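Local coordinates for ACYL carrier protein ACPA (Mycobacterium tuberculosis, PDB 2CGQ) that probably serves as an acyl carrier protein, holding growing or transferred acyl chains as thioesters on a phosphopantetheine arm, at residues A[34-38]-A[39-43]; A[59-62]-A[63-66]; A[67-70]-A[71-74]; A[77-80]-A[81-85]. All coordinates share one frame; numbering follows the deposited sequence.

Contact 1 closes helix 27-39. Contacts 2 and 3 adjoin along helix 59-73, with centres about 12 Å apart. Contact 4 forms the short helix 79-84. With helix 88-96 they make the small all-helical acyl carrier protein fold. Contacts 1 and 4 lie on opposite sides of the chain centre, about 21 Å apart between centres, and contact 2 touches both. I38 CD1 is 3.5 Å from L65 CA, and I66 CG1 4.0 Å from A82 CB. R37 NE of contact 1 lies 2.7 Å from E68 OE1 of contact 3, a salt bridge. E70 OE2 of contact 3 is 2.9 Å from I77 N of contact 4. S59 of contact 2 is probably the phosphopantetheine attachment point.

Contact 1. Residues A[34-38]-A[39-43]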
loop_
_atom_site.group_PDB
_atom_site.type_symbol
_atom_site.label_atom_id
_atom_site.label_comp_id
_atom_site.label_asym_id
_atom_site.label_seq_id
_atom_site.Cartn_x
_atom_site.Cartn_y
_atom_site.Cartn_z
ATOM N N THR A 34 0.707 7.516 2.415
ATOM C CA THR A 34 0.668 7.317 0.952
ATOM C C THR A 34 -0.701 6.769 0.549
ATOM O O THR A 34 -1.332 7.208 -0.443
ATOM C CB THR A 34 1.834 6.390 0.535
ATOM O OG1 THR A 34 3.079 7.114 0.810
ATOM C CG2 THR A 34 1.743 5.982 -0.952
ATOM N N ILE A 35 -1.164 5.770 1.297
ATOM C CA ILE A 35 -2.516 5.248 1.089
ATOM C C ILE A 35 -3.572 6.362 1.167
ATOM O O ILE A 35 -4.436 6.501 0.314
ATOM C CB ILE A 35 -2.818 4.117 2.094
ATOM C CG1 ILE A 35 -2.006 2.870 1.701
ATOM C CG2 ILE A 35 -4.311 3.860 2.104
ATOM C CD1 ILE A 35 -2.065 1.673 2.764
ATOM N N GLN A 36 -3.494 7.173 2.213
ATOM C CA GLN A 36 -4.404 8.306 2.334
ATOM C C GLN A 36 -4.298 9.316 1.204
ATOM O O GLN A 36 -5.325 9.850 0.763
ATOM C CB GLN A 36 -4.214 8.981 3.681
ATOM C CG GLN A 36 -4.668 8.118 4.862
ATOM C CD GLN A 36 -4.295 8.721 6.185
ATOM O OE1 GLN A 36 -3.257 9.379 6.283
ATOM N NE2 GLN A 36 -5.148 8.528 7.218
ATOM N N ARG A 37 -3.076 9.611 0.755
ATOM C CA ARG A 37 -2.879 10.571 -0.326
ATOM C C ARG A 37 -3.577 10.043 -1.603
ATOM O O ARG A 37 -4.344 10.751 -2.254
ATOM C CB ARG A 37 -1.374 10.744 -0.540
ATOM C CG ARG A 37 -0.814 12.037 -0.955
ATOM C CD ARG A 37 0.506 11.840 -1.742
ATOM N NE ARG A 37 0.248 10.920 -2.875
ATOM C CZ ARG A 37 -0.205 11.280 -4.086
ATOM N NH1 ARG A 37 -0.409 12.530 -4.370
ATOM N NH2 ARG A 37 -0.531 10.338 -4.980
ATOM N N ILE A 38 -3.320 8.781 -1.939
ATOM C CA ILE A 38 -3.921 8.150 -3.130
ATOM C C ILE A 38 -5.429 8.086 -3.086
ATOM O O ILE A 38 -6.101 8.396 -4.088
ATOM C CB ILE A 38 -3.330 6.725 -3.385
ATOM C CG1 ILE A 38 -1.876 6.869 -3.788
ATOM C CG2 ILE A 38 -4.136 5.921 -4.455
ATOM C CD1 ILE A 38 -1.112 5.545 -3.668
ATOM N N LEU A 39 -5.996 7.749 -1.953
ATOM C CA LEU A 39 -7.438 7.649 -1.840
ATOM C C LEU A 39 -8.099 9.007 -1.502
ATOM O O LEU A 39 -9.337 9.104 -1.507
ATOM C CB LEU A 39 -7.838 6.689 -0.762
ATOM C CG LEU A 39 -7.383 5.236 -0.829
ATOM C CD1 LEU A 39 -7.716 4.594 0.467
ATOM C CD2 LEU A 39 -8.080 4.557 -1.974
ATOM N N ARG A 40 -7.301 10.042 -1.199
ATOM C CA ARG A 40 -7.875 11.315 -0.748
ATOM C C ARG A 40 -8.830 11.156 0.443
ATOM O O ARG A 40 -9.963 11.678 0.447
ATOM C CB ARG A 40 -8.597 11.972 -1.916
ATOM C CG ARG A 40 -7.644 12.324 -2.987
ATOM C CD ARG A 40 -8.358 12.882 -4.130
ATOM N NE ARG A 40 -7.497 12.722 -5.281
ATOM C CZ ARG A 40 -7.351 13.616 -6.223
ATOM N NH1 ARG A 40 -6.529 13.361 -7.215
ATOM N NH2 ARG A 40 -8.015 14.773 -6.179
ATOM N N THR A 41 -8.366 10.488 1.476
ATOM C CA THR A 41 -9.164 10.295 2.693
ATOM C C THR A 41 -8.327 10.591 3.920
ATOM O O THR A 41 -7.105 10.575 3.848
ATOM C CB THR A 41 -9.713 8.874 2.756
ATOM O OG1 THR A 41 -10.520 8.721 3.919
ATOM C CG2 THR A 41 -8.596 7.850 2.837
ATOM N N ASP A 42 -8.987 10.912 5.021
ATOM C CA ASP A 42 -8.317 11.070 6.317
ATOM C C ASP A 42 -8.713 9.945 7.252
ATOM O O ASP A 42 -8.366 9.963 8.451
ATOM C CB ASP A 42 -8.663 12.413 6.960
ATOM C CG ASP A 42 -10.173 12.625 7.107
ATOM O OD1 ASP A 42 -10.600 13.725 7.569
ATOM O OD2 ASP A 42 -10.941 11.714 6.712
ATOM N N ARG A 43 -9.468 8.973 6.736
ATOM C CA ARG A 43 -9.840 7.841 7.556
ATOM C C ARG A 43 -8.613 7.112 8.070
ATOM O O ARG A 43 -7.585 7.030 7.385
ATOM C CB ARG A 43 -10.734 6.878 6.781
ATOM C CG ARG A 43 -10.095 6.143 5.689
ATOM C CD ARG A 43 -11.151 5.334 4.882
ATOM N NE ARG A 43 -11.682 4.206 5.668
ATOM C CZ ARG A 43 -12.525 3.290 5.172
ATOM N NH1 ARG A 43 -12.940 2.282 5.927
ATOM N NH2 ARG A 43 -12.932 3.364 3.907
#
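Q36 and R37 meet R40 and T41 in a local contact that ends helix 27-39, where the chain enters the loop toward helix 59-73. The motif is a Schellman C-cap. R40 is its C-prime residue and has positive phi (53°). T41 N donates to Q36 O at 3.2 Å, in the carbonyl plane and on a lone pair. R40 N reaches R37 O at the same length, but it sits well above that carbonyl plane. Just before the cap, L39 N still makes a regular helical bond to I35 O.

The apolar side of the cap is small. I35 and L39 lie side by side and point the same way, with I35 CG2 3.8 Å from L39 CD1. L39 CG also packs on I35 O. Beyond the segments, L39 rests on F57, while I35 and I38 reach helix 59-73. The R37 side chain starts away from the cap, and its NE forms a salt bridge with E68 of that helix.

After the cap the chain is held twice more. T41 OG1 accepts from R43 N at 3.0 Å, which makes an ST turn. Q36 supplies the second hold. Its CG is anti to the carbonyl carbon (chi1 -68°) and its chain runs extended, which carries the amide past T41 to the far end of the turn. Q36 CB passes 3.3 Å from T41 O on the way. Q36 NE2 then donates to R43 O at 2.9 Å, with the oxygen almost in the amide plane but the nitrogen above the carbonyl plane.

Contact 2. Residues A[59-62]-A[63-66]; sequences SLKL and FQLI
K61 meets Q64 and L65, and L60 meets Q64, over the first two turns of helix 59-73. The tight part is the backbone. Four i to i+4 hydrogen bonds follow one another: F63 N to S59 O, Q64 N to L60 O, L65 N to K61 O and I66 N to L62 O, all 2.9 to 3.0 Å long. Each of these oxygens accepts the N-H four residues on. Side-chain carbons close in around them. I66 CG1 lies 3.4 Å from L62 O, and F63 CB is 3.4 Å from L60 O.

The side chains themselves meet more loosely. K61 and Q64 are a loose pair beside helix 27-39, running side by side and pointing the same way. Q64 OE1 stands 3.9 Å from K61 CG, a packing contact along the lysine stem. The solvent side is made by S59, L60 and F63, which are exposed. The F63 chi1 of 178° sets its CG anti to the backbone N, and the ring leads away from the preceding turn.

D58 OD1 accepts from K61 N at the start of the helix. D58, S59 and L60 form the Asp-Ser-Leu signature of acyl carrier proteins, consistent with S59 bearing the prosthetic group.

Among the neighbouring elements, K61, Q64 and L65 pack against helix 27-39, L62 and L65 meet F57 of the preceding loop, and I66 turns to I85 just after helix 79-84.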
loop_
_atom_site.group_PDB
_atom_site.type_symbol
_atom_site.label_atom_id
_atom_site.label_comp_id
_atom_site.label_asym_id
_atom_site.label_seq_id
_atom_site.Cartn_x
_atom_site.Cartn_y
_atom_site.Cartn_z
ATOM N N SER A 59 -8.068 -0.965 -9.705
ATOM C CA SER A 59 -6.814 -1.344 -10.322
ATOM C C SER A 59 -5.864 -0.161 -10.524
ATOM O O SER A 59 -4.676 -0.303 -10.302
ATOM C CB SER A 59 -7.039 -2.064 -11.633
ATOM O OG SER A 59 -7.722 -1.218 -12.511
ATOM N N LEU A 60 -6.399 0.990 -10.920
ATOM C CA LEU A 60 -5.555 2.186 -11.096
ATOM C C LEU A 60 -4.943 2.525 -9.719
ATOM O O LEU A 60 -3.785 2.797 -9.641
ATOM C CB LEU A 60 -6.384 3.356 -11.586
ATOM C CG LEU A 60 -5.717 4.743 -11.563
ATOM C CD1 LEU A 60 -4.439 4.669 -12.246
ATOM C CD2 LEU A 60 -6.622 5.772 -12.158
ATOM N N LYS A 61 -5.732 2.579 -8.644
ATOM C CA LYS A 61 -5.192 3.073 -7.387
ATOM C C LYS A 61 -4.199 2.071 -6.809
ATOM O O LYS A 61 -3.248 2.437 -6.116
ATOM C CB LYS A 61 -6.305 3.426 -6.378
ATOM C CG LYS A 61 -7.145 4.678 -6.838
ATOM C CD LYS A 61 -8.343 4.946 -5.889
ATOM C CE LYS A 61 -9.357 5.768 -6.626
ATOM N NZ LYS A 61 -10.410 6.531 -5.835
ATOM N N LEU A 62 -4.401 0.794 -7.089
ATOM C CA LEU A 62 -3.412 -0.196 -6.644
ATOM C C LEU A 62 -2.096 -0.027 -7.398
ATOM O O LEU A 62 -1.037 -0.206 -6.811
ATOM C CB LEU A 62 -3.899 -1.603 -6.867
ATOM C CG LEU A 62 -5.047 -1.975 -5.946
ATOM C CD1 LEU A 62 -5.763 -3.230 -6.483
ATOM C CD2 LEU A 62 -4.585 -2.085 -4.526
ATOM N N PHE A 63 -2.166 0.273 -8.704
ATOM C CA PHE A 63 -0.969 0.555 -9.482
ATOM C C PHE A 63 -0.252 1.768 -8.922
ATOM O O PHE A 63 0.957 1.808 -8.814
ATOM C CB PHE A 63 -1.337 0.792 -10.961
ATOM C CG PHE A 63 -0.183 1.141 -11.824
ATOM C CD1 PHE A 63 0.685 0.146 -12.289
ATOM C CD2 PHE A 63 0.105 2.463 -12.124
ATOM C CE1 PHE A 63 1.750 0.459 -13.096
ATOM C CE2 PHE A 63 1.229 2.786 -12.911
ATOM C CZ PHE A 63 2.033 1.775 -13.398
ATOM N N GLN A 64 -1.025 2.816 -8.591
ATOM C CA GLN A 64 -0.450 3.994 -7.963
ATOM C C GLN A 64 0.232 3.616 -6.670
ATOM O O GLN A 64 1.316 4.097 -6.381
ATOM C CB GLN A 64 -1.507 5.042 -7.675
ATOM C CG GLN A 64 -2.022 5.831 -8.816
ATOM C CD GLN A 64 -2.904 6.961 -8.308
ATOM O OE1 GLN A 64 -4.063 6.767 -8.113
ATOM N NE2 GLN A 64 -2.315 8.139 -8.088
ATOM N N LEU A 65 -0.416 2.807 -5.843
ATOM C CA LEU A 65 0.181 2.446 -4.568
ATOM C C LEU A 65 1.524 1.762 -4.735
ATOM O O LEU A 65 2.500 2.137 -4.076
ATOM C CB LEU A 65 -0.751 1.575 -3.728
ATOM C CG LEU A 65 -0.260 1.117 -2.406
ATOM C CD1 LEU A 65 -0.030 2.245 -1.461
ATOM C CD2 LEU A 65 -1.331 0.179 -1.829
ATOM N N ILE A 66 1.573 0.759 -5.585
ATOM C CA ILE A 66 2.837 -0.001 -5.779
ATOM C C ILE A 66 3.958 0.923 -6.289
ATOM O O ILE A 66 5.049 0.985 -5.752
ATOM C CB ILE A 66 2.647 -1.204 -6.704
ATOM C CG1 ILE A 66 1.590 -2.207 -6.109
ATOM C CG2 ILE A 66 3.970 -1.914 -6.929
ATOM C CD1 ILE A 66 1.847 -2.663 -4.664
#

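Contact 3. Residues A[67-70]-A[71-74]; sequences TELE and DEFD
L69 and F73 both set CG anti to the carbonyl carbon (chi1 -67° and -72°), and the two side chains lie side by side, pointing the same way. L69 CD2 touches F73 CE2 at 3.8 Å. The ring also turns an edge to the backbone, with L69 O in its plane and 3.6 Å from F73 CD2. The same oxygen accepts from F73 N at 2.9 Å. This pair faces the neighbouring helices: both residues pack on V95 of helix 88-96, and F73 also meets I31 of helix 27-39.

The contact forms the last turns of helix 59-73. D71 N bonds to T67 O and E72 N to E68 O, both in the i to i+4 pattern. D74 is the first residue with non-helical backbone angles; its phi is positive.

The polar side is rich in acids. E72 CG is anti to its backbone N (chi1 -179°), and the extended chain brings OE2 to 3.9 Å from L69 CD2. E70 OE2 accepts from I77 N, and T67 OG1 bonds back to F63 O.

E68 OE1 and E72 OE2 are 5.2 Å apart. A water donates to both, weakly to E72. E68 has two conformers, so this separation, the water bridge and the R37 pairing hold for the one modelled. R37 and T34 of helix 27-39, partners of E68 and E72, with the water, probably offset the carboxylate repulsion and join the helices.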
loop_
_atom_site.group_PDB
_atom_site.type_symbol
_atom_site.label_atom_id
_atom_site.label_comp_id
_atom_site.label_asym_id
_atom_site.label_seq_id
_atom_site.Cartn_x
_atom_site.Cartn_y
_atom_site.Cartn_z
ATOM N N THR A 67 3.679 1.677 -7.328
ATOM C CA THR A 67 4.667 2.521 -7.946
ATOM C C THR A 67 5.082 3.690 -7.010
ATOM O O THR A 67 6.283 4.031 -6.905
ATOM C CB THR A 67 4.210 2.971 -9.341
ATOM O OG1 THR A 67 2.995 3.741 -9.265
ATOM C CG2 THR A 67 4.031 1.775 -10.289
ATOM N N GLU A 68 4.096 4.342 -6.352
ATOM C CA GLU A 68 4.434 5.360 -5.339
ATOM C C GLU A 68 5.389 4.828 -4.259
ATOM O O GLU A 68 6.320 5.532 -3.848
ATOM C CB GLU A 68 3.179 6.005 -4.725
ATOM C CG GLU A 68 3.461 7.286 -3.932
ATOM C CD GLU A 68 2.284 8.273 -3.831
ATOM O OE1 GLU A 68 2.275 9.094 -2.876
ATOM O OE2 GLU A 68 1.395 8.240 -4.715
ATOM N N LEU A 69 5.115 3.648 -3.719
ATOM C CA LEU A 69 5.971 3.057 -2.716
ATOM C C LEU A 69 7.338 2.680 -3.258
ATOM O O LEU A 69 8.373 2.952 -2.613
ATOM C CB LEU A 69 5.313 1.816 -2.120
ATOM C CG LEU A 69 4.041 2.080 -1.295
ATOM C CD1 LEU A 69 3.458 0.738 -0.906
ATOM C CD2 LEU A 69 4.332 2.898 -0.133
ATOM N N GLU A 70 7.371 2.148 -4.487
ATOM C CA GLU A 70 8.694 1.907 -5.104
ATOM C C GLU A 70 9.521 3.194 -5.206
ATOM O O GLU A 70 10.716 3.240 -4.869
ATOM C CB GLU A 70 8.513 1.317 -6.522
ATOM C CG GLU A 70 7.970 -0.131 -6.500
ATOM C CD GLU A 70 7.934 -0.778 -7.900
ATOM O OE1 GLU A 70 7.640 -0.040 -8.890
ATOM O OE2 GLU A 70 8.165 -2.023 -8.013
ATOM N N ASP A 71 8.874 4.275 -5.616
ATOM C CA ASP A 71 9.587 5.535 -5.707
ATOM C C ASP A 71 9.915 6.133 -4.330
ATOM O O ASP A 71 10.966 6.754 -4.158
ATOM C CB ASP A 71 8.759 6.551 -6.510
ATOM C CG ASP A 71 8.831 6.314 -8.031
ATOM O OD1 ASP A 71 9.880 5.797 -8.490
ATOM O OD2 ASP A 71 7.865 6.683 -8.751
ATOM N N GLU A 72 8.969 6.037 -3.398
ATOM C CA GLU A 72 9.116 6.642 -2.059
ATOM C C GLU A 72 10.226 5.995 -1.282
ATOM O O GLU A 72 11.001 6.658 -0.599
ATOM C CB GLU A 72 7.815 6.536 -1.268
ATOM C CG GLU A 72 7.891 7.155 0.125
ATOM C CD GLU A 72 6.541 7.204 0.823
ATOM O OE1 GLU A 72 6.462 7.867 1.894
ATOM O OE2 GLU A 72 5.576 6.562 0.300
ATOM N N PHE A 73 10.294 4.687 -1.363
ATOM C CA PHE A 73 11.227 3.908 -0.558
ATOM C C PHE A 73 12.438 3.457 -1.345
ATOM O O PHE A 73 13.356 2.904 -0.740
ATOM C CB PHE A 73 10.535 2.724 0.101
ATOM C CG PHE A 73 9.626 3.111 1.217
ATOM C CD1 PHE A 73 10.126 3.343 2.493
ATOM C CD2 PHE A 73 8.282 3.226 1.005
ATOM C CE1 PHE A 73 9.241 3.683 3.570
ATOM C CE2 PHE A 73 7.398 3.605 2.000
ATOM C CZ PHE A 73 7.867 3.849 3.309
ATOM N N ASP A 74 12.492 3.769 -2.638
ATOM C CA ASP A 74 13.547 3.285 -3.543
ATOM C C ASP A 74 13.674 1.766 -3.446
ATOM O O ASP A 74 14.782 1.190 -3.230
ATOM C CB ASP A 74 14.908 3.983 -3.339
ATOM C CG ASP A 74 15.830 3.880 -4.619
ATOM O OD1 ASP A 74 17.074 4.113 -4.473
ATOM O OD2 ASP A 74 15.276 3.559 -5.750
HETATM O O HOH W 1 3.723 9.022 -0.858
#

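Contact 4. Residues A[77-80]-A[81-85]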
loop_
_atom_site.group_PDB
_atom_site.type_symbol
_atom_site.label_atom_id
_atom_site.label_comp_id
_atom_site.label_asym_id
_atom_site.label_seq_id
_atom_site.Cartn_x
_atom_site.Cartn_y
_atom_site.Cartn_z
ATOM N N ILE A 77 8.998 -4.012 -6.126
ATOM C CA ILE A 77 8.063 -5.033 -5.736
ATOM C C ILE A 77 7.727 -5.828 -7.005
ATOM O O ILE A 77 7.453 -5.249 -8.045
ATOM C CB ILE A 77 6.768 -4.432 -5.109
ATOM C CG1 ILE A 77 7.132 -3.660 -3.832
ATOM C CG2 ILE A 77 5.764 -5.531 -4.778
ATOM C CD1 ILE A 77 6.042 -2.811 -3.314
ATOM N N SER A 78 7.796 -7.157 -6.907
ATOM C CA SER A 78 7.606 -7.990 -8.072
ATOM C C SER A 78 6.143 -7.889 -8.480
ATOM O O SER A 78 5.275 -7.591 -7.649
ATOM C CB SER A 78 8.004 -9.430 -7.806
ATOM O OG SER A 78 7.129 -10.070 -6.892
ATOM N N PHE A 79 5.854 -8.168 -9.748
ATOM C CA PHE A 79 4.461 -8.154 -10.164
ATOM C C PHE A 79 3.699 -9.214 -9.346
ATOM O O PHE A 79 2.532 -8.987 -8.927
ATOM C CB PHE A 79 4.332 -8.454 -11.655
ATOM C CG PHE A 79 2.898 -8.451 -12.117
ATOM C CD1 PHE A 79 2.214 -9.629 -12.397
ATOM C CD2 PHE A 79 2.242 -7.219 -12.250
ATOM C CE1 PHE A 79 0.860 -9.634 -12.763
ATOM C CE2 PHE A 79 0.868 -7.208 -12.657
ATOM C CZ PHE A 79 0.216 -8.389 -12.924
ATOM N N ARG A 80 4.333 -10.360 -9.149
ATOM C CA ARG A 80 3.687 -11.485 -8.489
ATOM C C ARG A 80 3.274 -11.088 -7.056
ATOM O O ARG A 80 2.149 -11.361 -6.572
ATOM C CB ARG A 80 4.590 -12.703 -8.534
ATOM C CG ARG A 80 4.092 -13.906 -7.789
ATOM C CD ARG A 80 5.032 -15.068 -7.879
ATOM N NE ARG A 80 5.127 -15.622 -9.251
ATOM C CZ ARG A 80 4.225 -16.408 -9.805
ATOM N NH1 ARG A 80 3.177 -16.851 -9.128
ATOM N NH2 ARG A 80 4.410 -16.836 -11.023
ATOM N N ASP A 81 4.194 -10.461 -6.364
ATOM C CA ASP A 81 3.905 -9.981 -4.991
ATOM C C ASP A 81 2.844 -8.918 -5.002
ATOM O O ASP A 81 1.932 -8.967 -4.200
ATOM C CB ASP A 81 5.187 -9.524 -4.314
ATOM C CG ASP A 81 6.028 -10.687 -3.731
ATOM O OD1 ASP A 81 5.603 -11.871 -3.701
ATOM O OD2 ASP A 81 7.191 -10.420 -3.350
ATOM N N ALA A 82 2.917 -7.971 -5.948
ATOM C CA ALA A 82 1.882 -6.957 -6.050
ATOM C C ALA A 82 0.514 -7.573 -6.250
ATOM O O ALA A 82 -0.449 -7.129 -5.605
ATOM C CB ALA A 82 2.173 -5.984 -7.144
ATOM N N GLN A 83 0.416 -8.555 -7.179
ATOM C CA GLN A 83 -0.802 -9.370 -7.425
ATOM C C GLN A 83 -1.431 -9.878 -6.136
ATOM O O GLN A 83 -2.669 -9.855 -5.960
ATOM C CB GLN A 83 -0.498 -10.649 -8.292
ATOM C CG GLN A 83 -0.704 -10.613 -9.822
ATOM C CD GLN A 83 -0.714 -12.037 -10.495
ATOM O OE1 GLN A 83 0.305 -12.784 -10.478
ATOM N NE2 GLN A 83 -1.910 -12.439 -11.065
ATOM N N ASN A 84 -0.574 -10.405 -5.283
ATOM C CA ASN A 84 -0.959 -11.137 -4.095
ATOM C C ASN A 84 -1.279 -10.232 -2.905
ATOM O O ASN A 84 -1.735 -10.729 -1.911
ATOM C CB ASN A 84 0.158 -12.098 -3.687
ATOM C CG ASN A 84 0.279 -13.285 -4.615
ATOM O OD1 ASN A 84 -0.666 -13.607 -5.325
ATOM N ND2 ASN A 84 1.450 -13.944 -4.624
ATOM N N ILE A 85 -1.020 -8.923 -2.990
ATOM C CA ILE A 85 -1.334 -8.001 -1.898
ATOM C C ILE A 85 -2.842 -7.829 -1.779
ATOM O O ILE A 85 -3.510 -7.427 -2.754
ATOM C CB ILE A 85 -0.652 -6.650 -2.105
ATOM C CG1 ILE A 85 0.820 -6.791 -1.785
ATOM C CG2 ILE A 85 -1.336 -5.569 -1.256
ATOM C CD1 ILE A 85 1.604 -5.619 -2.179
HETATM O O HOH W 2 8.674 -8.507 -4.496
HETATM O O HOH W 3 1.819 -16.403 -6.535
#
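The F79 and Q83 side chains cross, with ring and amide planes only 21° from parallel. Q83 CG approaches the ring obliquely, 3.5 Å from F79 CE1. F79 has CG anti to the backbone N (chi1 180°), and its ring end swings back toward the next turn to meet this glutamine. Q83 has two conformers, so this contact holds for the one modelled here.

The R80 guanidinium has a water at its edge, in plane. That water accepts from R80 NH1 at 3.0 Å and from N84 ND2 at 3.1 Å. It ties the ends of two side chains that run side by side.

The backbone of the short helix 79-84 keeps regular bonds, A82 N to S78 O and Q83 N to F79 O; the latter is 2.8 Å long and nearly straight. On the inner side, I77 CG2 lies 4.3 Å from A82 CB, and A82 packs on I66 of helix 59-73.

The start of the helix is a serine N-cap. S78 OG accepts from D81 N at 3.0 Å. A second water accepts from S78 N and donates to D81 OD2, so water supplies the return link that a full capping box would make directly.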